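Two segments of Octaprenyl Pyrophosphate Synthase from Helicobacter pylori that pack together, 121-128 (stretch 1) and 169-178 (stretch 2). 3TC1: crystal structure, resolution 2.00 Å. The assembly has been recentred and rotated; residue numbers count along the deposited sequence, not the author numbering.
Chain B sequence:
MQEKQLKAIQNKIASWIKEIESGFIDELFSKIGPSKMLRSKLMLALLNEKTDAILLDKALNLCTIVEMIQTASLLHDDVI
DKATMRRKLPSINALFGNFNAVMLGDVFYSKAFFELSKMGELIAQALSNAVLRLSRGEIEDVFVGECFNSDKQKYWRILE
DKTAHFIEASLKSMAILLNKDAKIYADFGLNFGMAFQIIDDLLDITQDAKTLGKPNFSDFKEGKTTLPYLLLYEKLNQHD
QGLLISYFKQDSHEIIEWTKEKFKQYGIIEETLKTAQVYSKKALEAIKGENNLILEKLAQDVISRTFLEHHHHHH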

ATOM      1  N   GLU B 121      10.891  -9.521 -15.207  1.00 24.91           N
ATOM      2  CA  GLU B 121      10.319 -10.397 -14.194  1.00 25.61           C
ATOM      3  C   GLU B 121      11.196 -10.760 -12.999  1.00 23.58           C
ATOM      4  O   GLU B 121      10.706 -10.807 -11.870  1.00 23.94           O
ATOM      5  CB  GLU B 121       9.822 -11.681 -14.855  1.00 45.33           C
ATOM      6  CG  GLU B 121       9.132 -12.629 -13.903  1.00 48.75           C
ATOM      7  CD  GLU B 121       8.629 -13.873 -14.596  1.00 53.29           C
ATOM      8  OE1 GLU B 121       9.450 -14.577 -15.222  1.00 57.21           O
ATOM      9  OE2 GLU B 121       7.416 -14.145 -14.515  1.00 54.06           O
ATOM     10  N   LEU B 122      12.474 -11.037 -13.237  1.00 25.76           N
ATOM     11  CA  LEU B 122      13.374 -11.411 -12.148  1.00 25.24           C
ATOM     12  C   LEU B 122      13.470 -10.332 -11.086  1.00 24.42           C
ATOM     13  O   LEU B 122      13.348 -10.607  -9.893  1.00 22.89           O
ATOM     14  CB  LEU B 122      14.778 -11.714 -12.678  1.00 36.14           C
ATOM     15  CG  LEU B 122      15.053 -13.135 -13.168  1.00 37.96           C
ATOM     16  CD1 LEU B 122      16.515 -13.252 -13.580  1.00 38.55           C
ATOM     17  CD2 LEU B 122      14.730 -14.129 -12.060  1.00 37.76           C
ATOM     18  N   ILE B 123      13.708  -9.103 -11.525  1.00 24.57           N
ATOM     19  CA  ILE B 123      13.817  -7.985 -10.604  1.00 22.96           C
ATOM     20  C   ILE B 123      12.445  -7.643 -10.027  1.00 22.92           C
ATOM     21  O   ILE B 123      12.312  -7.414  -8.824  1.00 24.39           O
ATOM     22  CB  ILE B 123      14.432  -6.754 -11.321  1.00 19.85           C
ATOM     23  CG1 ILE B 123      15.912  -7.030 -11.623  1.00 17.25           C
ATOM     24  CG2 ILE B 123      14.272  -5.501 -10.467  1.00 18.34           C
ATOM     25  CD1 ILE B 123      16.555  -6.027 -12.561  1.00 18.15           C
ATOM     26  N   ALA B 124      11.421  -7.622 -10.876  1.00 19.28           N
ATOM     27  CA  ALA B 124      10.069  -7.304 -10.420  1.00 18.55           C
ATOM     28  C   ALA B 124       9.615  -8.258  -9.318  1.00 17.49           C
ATOM     29  O   ALA B 124       8.977  -7.840  -8.356  1.00 17.96           O
ATOM     30  CB  ALA B 124       9.086  -7.353 -11.587  1.00 20.28           C
ATOM     31  N   GLN B 125       9.939  -9.539  -9.459  1.00 16.89           N
ATOM     32  CA  GLN B 125       9.545 -10.519  -8.456  1.00 18.25           C
ATOM     33  C   GLN B 125      10.358 -10.406  -7.173  1.00 17.86           C
ATOM     34  O   GLN B 125       9.820 -10.566  -6.085  1.00 16.04           O
ATOM     35  CB  GLN B 125       9.661 -11.937  -9.015  1.00 27.06           C
ATOM     36  CG  GLN B 125       8.631 -12.249 -10.086  1.00 30.80           C
ATOM     37  CD  GLN B 125       8.539 -13.728 -10.395  1.00 35.80           C
ATOM     38  OE1 GLN B 125       7.804 -14.138 -11.291  1.00 40.85           O
ATOM     39  NE2 GLN B 125       9.282 -14.538  -9.653  1.00 37.57           N
ATOM     40  N   ALA B 126      11.654 -10.133  -7.298  1.00 20.26           N
ATOM     41  CA  ALA B 126      12.500 -10.005  -6.116  1.00 20.84           C
ATOM     42  C   ALA B 126      12.022  -8.851  -5.244  1.00 20.30           C
ATOM     43  O   ALA B 126      11.858  -8.999  -4.031  1.00 20.08           O
ATOM     44  CB  ALA B 126      13.953  -9.794  -6.524  1.00 20.68           C
ATOM     45  N   LEU B 127      11.777  -7.699  -5.854  1.00 17.51           N
ATOM     46  CA  LEU B 127      11.327  -6.557  -5.073  1.00 19.15           C
ATOM     47  C   LEU B 127       9.874  -6.653  -4.613  1.00 20.89           C
ATOM     48  O   LEU B 127       9.570  -6.290  -3.475  1.00 21.06           O
ATOM     49  CB  LEU B 127      11.548  -5.252  -5.842  1.00 18.35           C
ATOM     50  CG  LEU B 127      13.005  -4.794  -5.969  1.00 17.93           C
ATOM     51  CD1 LEU B 127      13.041  -3.454  -6.669  1.00 18.18           C
ATOM     52  CD2 LEU B 127      13.647  -4.682  -4.591  1.00 18.41           C
ATOM     53  N   SER B 128       8.973  -7.134  -5.469  1.00 19.02           N
ATOM     54  CA  SER B 128       7.578  -7.227  -5.039  1.00 19.75           C
ATOM     55  C   SER B 128       7.458  -8.249  -3.909  1.00 19.94           C
ATOM     56  O   SER B 128       6.643  -8.094  -3.001  1.00 20.62           O
ATOM     57  CB  SER B 128       6.639  -7.572  -6.214  1.00 17.73           C
ATOM     58  OG  SER B 128       6.874  -8.857  -6.756  1.00 19.01           O
ATOM     59  N   ALA B 169      17.142  -7.922  -1.163  1.00 14.53           N
ATOM     60  CA  ALA B 169      16.448  -7.885  -2.450  1.00 16.15           C
ATOM     61  C   ALA B 169      16.867  -6.706  -3.313  1.00 14.31           C
ATOM     62  O   ALA B 169      16.908  -6.806  -4.543  1.00 16.86           O
ATOM     63  CB  ALA B 169      14.936  -7.854  -2.228  1.00 11.25           C
ATOM     64  N   SER B 170      17.163  -5.579  -2.678  1.00 13.01           N
ATOM     65  CA  SER B 170      17.573  -4.395  -3.422  1.00 13.32           C
ATOM     66  C   SER B 170      18.943  -4.596  -4.069  1.00 14.12           C
ATOM     67  O   SER B 170      19.157  -4.208  -5.219  1.00 13.40           O
ATOM     68  CB  SER B 170      17.613  -3.172  -2.503  1.00 17.50           C
ATOM     69  OG  SER B 170      16.323  -2.878  -2.003  1.00 20.11           O
ATOM     70  N   LEU B 171      19.867  -5.200  -3.330  1.00 17.00           N
ATOM     71  CA  LEU B 171      21.207  -5.446  -3.856  1.00 20.49           C
ATOM     72  C   LEU B 171      21.210  -6.552  -4.904  1.00 20.54           C
ATOM     73  O   LEU B 171      21.947  -6.483  -5.888  1.00 21.01           O
ATOM     74  CB  LEU B 171      22.162  -5.794  -2.714  1.00 19.19           C
ATOM     75  CG  LEU B 171      22.796  -4.563  -2.056  1.00 23.18           C
ATOM     76  CD1 LEU B 171      23.352  -4.912  -0.693  1.00 24.34           C
ATOM     77  CD2 LEU B 171      23.890  -4.023  -2.966  1.00 25.17           C
ATOM     78  N   LYS B 172      20.390  -7.573  -4.681  1.00 18.34           N
ATOM     79  CA  LYS B 172      20.287  -8.690  -5.609  1.00 18.20           C
ATOM     80  C   LYS B 172      19.735  -8.164  -6.930  1.00 16.77           C
ATOM     81  O   LYS B 172      20.188  -8.557  -8.006  1.00 19.65           O
ATOM     82  CB  LYS B 172      19.357  -9.759  -5.030  1.00 19.36           C
ATOM     83  CG  LYS B 172      19.228 -11.021  -5.866  1.00 24.56           C
ATOM     84  CD  LYS B 172      18.217 -11.986  -5.249  1.00 26.47           C
ATOM     85  CE  LYS B 172      18.018 -13.226  -6.109  1.00 30.98           C
ATOM     86  NZ  LYS B 172      17.037 -14.172  -5.502  1.00 33.17           N
ATOM     87  N   SER B 173      18.767  -7.257  -6.843  1.00 16.37           N
ATOM     88  CA  SER B 173      18.161  -6.676  -8.032  1.00 15.77           C
ATOM     89  C   SER B 173      19.147  -5.829  -8.836  1.00 17.21           C
ATOM     90  O   SER B 173      19.123  -5.854 -10.064  1.00 15.53           O
ATOM     91  CB  SER B 173      16.946  -5.830  -7.651  1.00 18.55           C
ATOM     92  OG  SER B 173      15.921  -6.648  -7.109  1.00 20.71           O
ATOM     93  N   MET B 174      20.012  -5.080  -8.156  1.00 15.65           N
ATOM     94  CA  MET B 174      20.981  -4.256  -8.874  1.00 16.70           C
ATOM     95  C   MET B 174      22.024  -5.154  -9.535  1.00 16.91           C
ATOM     96  O   MET B 174      22.468  -4.892 -10.661  1.00 18.64           O
ATOM     97  CB  MET B 174      21.663  -3.266  -7.927  1.00 15.89           C
ATOM     98  CG  MET B 174      22.635  -2.314  -8.629  1.00 15.63           C
ATOM     99  SD  MET B 174      21.865  -1.261  -9.886  1.00 19.29           S
ATOM    100  CE  MET B 174      21.271   0.055  -8.885  1.00 16.03           C
ATOM    101  N   ALA B 175      22.407  -6.216  -8.838  1.00 14.94           N
ATOM    102  CA  ALA B 175      23.382  -7.156  -9.368  1.00 18.54           C
ATOM    103  C   ALA B 175      22.825  -7.784 -10.648  1.00 20.15           C
ATOM    104  O   ALA B 175      23.543  -7.935 -11.640  1.00 20.66           O
ATOM    105  CB  ALA B 175      23.687  -8.239  -8.332  1.00 15.85           C
ATOM    106  N   ILE B 176      21.545  -8.150 -10.613  1.00 18.70           N
ATOM    107  CA  ILE B 176      20.876  -8.742 -11.767  1.00 19.30           C
ATOM    108  C   ILE B 176      20.911  -7.752 -12.933  1.00 20.99           C
ATOM    109  O   ILE B 176      21.308  -8.101 -14.043  1.00 20.65           O
ATOM    110  CB  ILE B 176      19.394  -9.079 -11.444  1.00 17.84           C
ATOM    111  CG1 ILE B 176      19.326 -10.221 -10.424  1.00 17.74           C
ATOM    112  CG2 ILE B 176      18.647  -9.451 -12.722  1.00 17.88           C
ATOM    113  CD1 ILE B 176      17.916 -10.515  -9.909  1.00 16.69           C
ATOM    114  N   LEU B 177      20.492  -6.518 -12.663  1.00 18.38           N
ATOM    115  CA  LEU B 177      20.465  -5.462 -13.666  1.00 18.41           C
ATOM    116  C   LEU B 177      21.841  -5.230 -14.287  1.00 20.01           C
ATOM    117  O   LEU B 177      21.960  -5.062 -15.500  1.00 19.76           O
ATOM    118  CB  LEU B 177      19.970  -4.151 -13.042  1.00 20.98           C
ATOM    119  CG  LEU B 177      19.852  -2.953 -13.987  1.00 22.06           C
ATOM    120  CD1 LEU B 177      18.723  -3.209 -14.979  1.00 22.79           C
ATOM    121  CD2 LEU B 177      19.584  -1.680 -13.192  1.00 22.28           C
ATOM    122  N   LEU B 178      22.875  -5.226 -13.450  1.00 22.34           N
ATOM    123  CA  LEU B 178      24.241  -4.996 -13.909  1.00 24.00           C
ATOM    124  C   LEU B 178      24.984  -6.267 -14.287  1.00 26.04           C
ATOM    125  O   LEU B 178      26.202  -6.255 -14.484  1.00 26.76           O
ATOM    126  CB  LEU B 178      25.024  -4.246 -12.830  1.00 20.72           C
ATOM    127  CG  LEU B 178      24.374  -2.927 -12.402  1.00 20.20           C
ATOM    128  CD1 LEU B 178      25.251  -2.235 -11.387  1.00 17.14           C
ATOM    129  CD2 LEU B 178      24.152  -2.033 -13.620  1.00 20.10           C
TER

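Two antiparallel helices can pack without a single hydrogen bond between them, as when small side chains let the backbones approach and the polar side chains in the seam find their partners within the helix or elsewhere in the structure. This pair from octaprenyl pyrophosphate synthase is a compact example. The helix axes run at 174° and come within 9.0 Å; the CA atoms of Ile-123 and Ser-173 lie 5.2 Å apart, and those of Ala-126 and Ala-169 5.8 Å.

The apolar contacts centre on Ile-123, which has the most covered surface of any residue here. Its CA-to-CB bond points sideways, yet with chi1 in m and chi2 in t the end of the chain comes nearer the partner helix: CG1 of Ile-123 lies 3.8 Å from CG2 of Ile-176, and its CD1 lies 3.9 Å from CB of Leu-177. Leu-122 adds a looser contact, its CB 4.4 Å from CD1 of Ile-176. Toward the other end, Leu-127 follows the same pattern, sideways at its base but reaching inward, with CD2 4.2 Å from CB of Ala-169.

Elsewhere carbon meets backbone oxygen. CB of Ala-169 approaches O of Ala-126 at 3.7 Å, and CD1 of Ile-123 sits 3.6 Å from O of Ser-173. These are van der Waals contacts; that same Ser-173 O accepts the helical hydrogen bond from N of Leu-177 (3.0 Å).

The main polar side chain in the seam is Ser-173, whose CA-to-CB bond points toward the other helix. OG of Ser-173 nonetheless donates to O of Ala-169, one turn back, at 2.8 Å. Ser-173 OG thus has its partner in its own helix, and across the interface it meets carbon, 3.6 Å from CG of Leu-127 and 3.8 Å from CB of Ala-126. A serine so bonded packs much as a small apolar residue would.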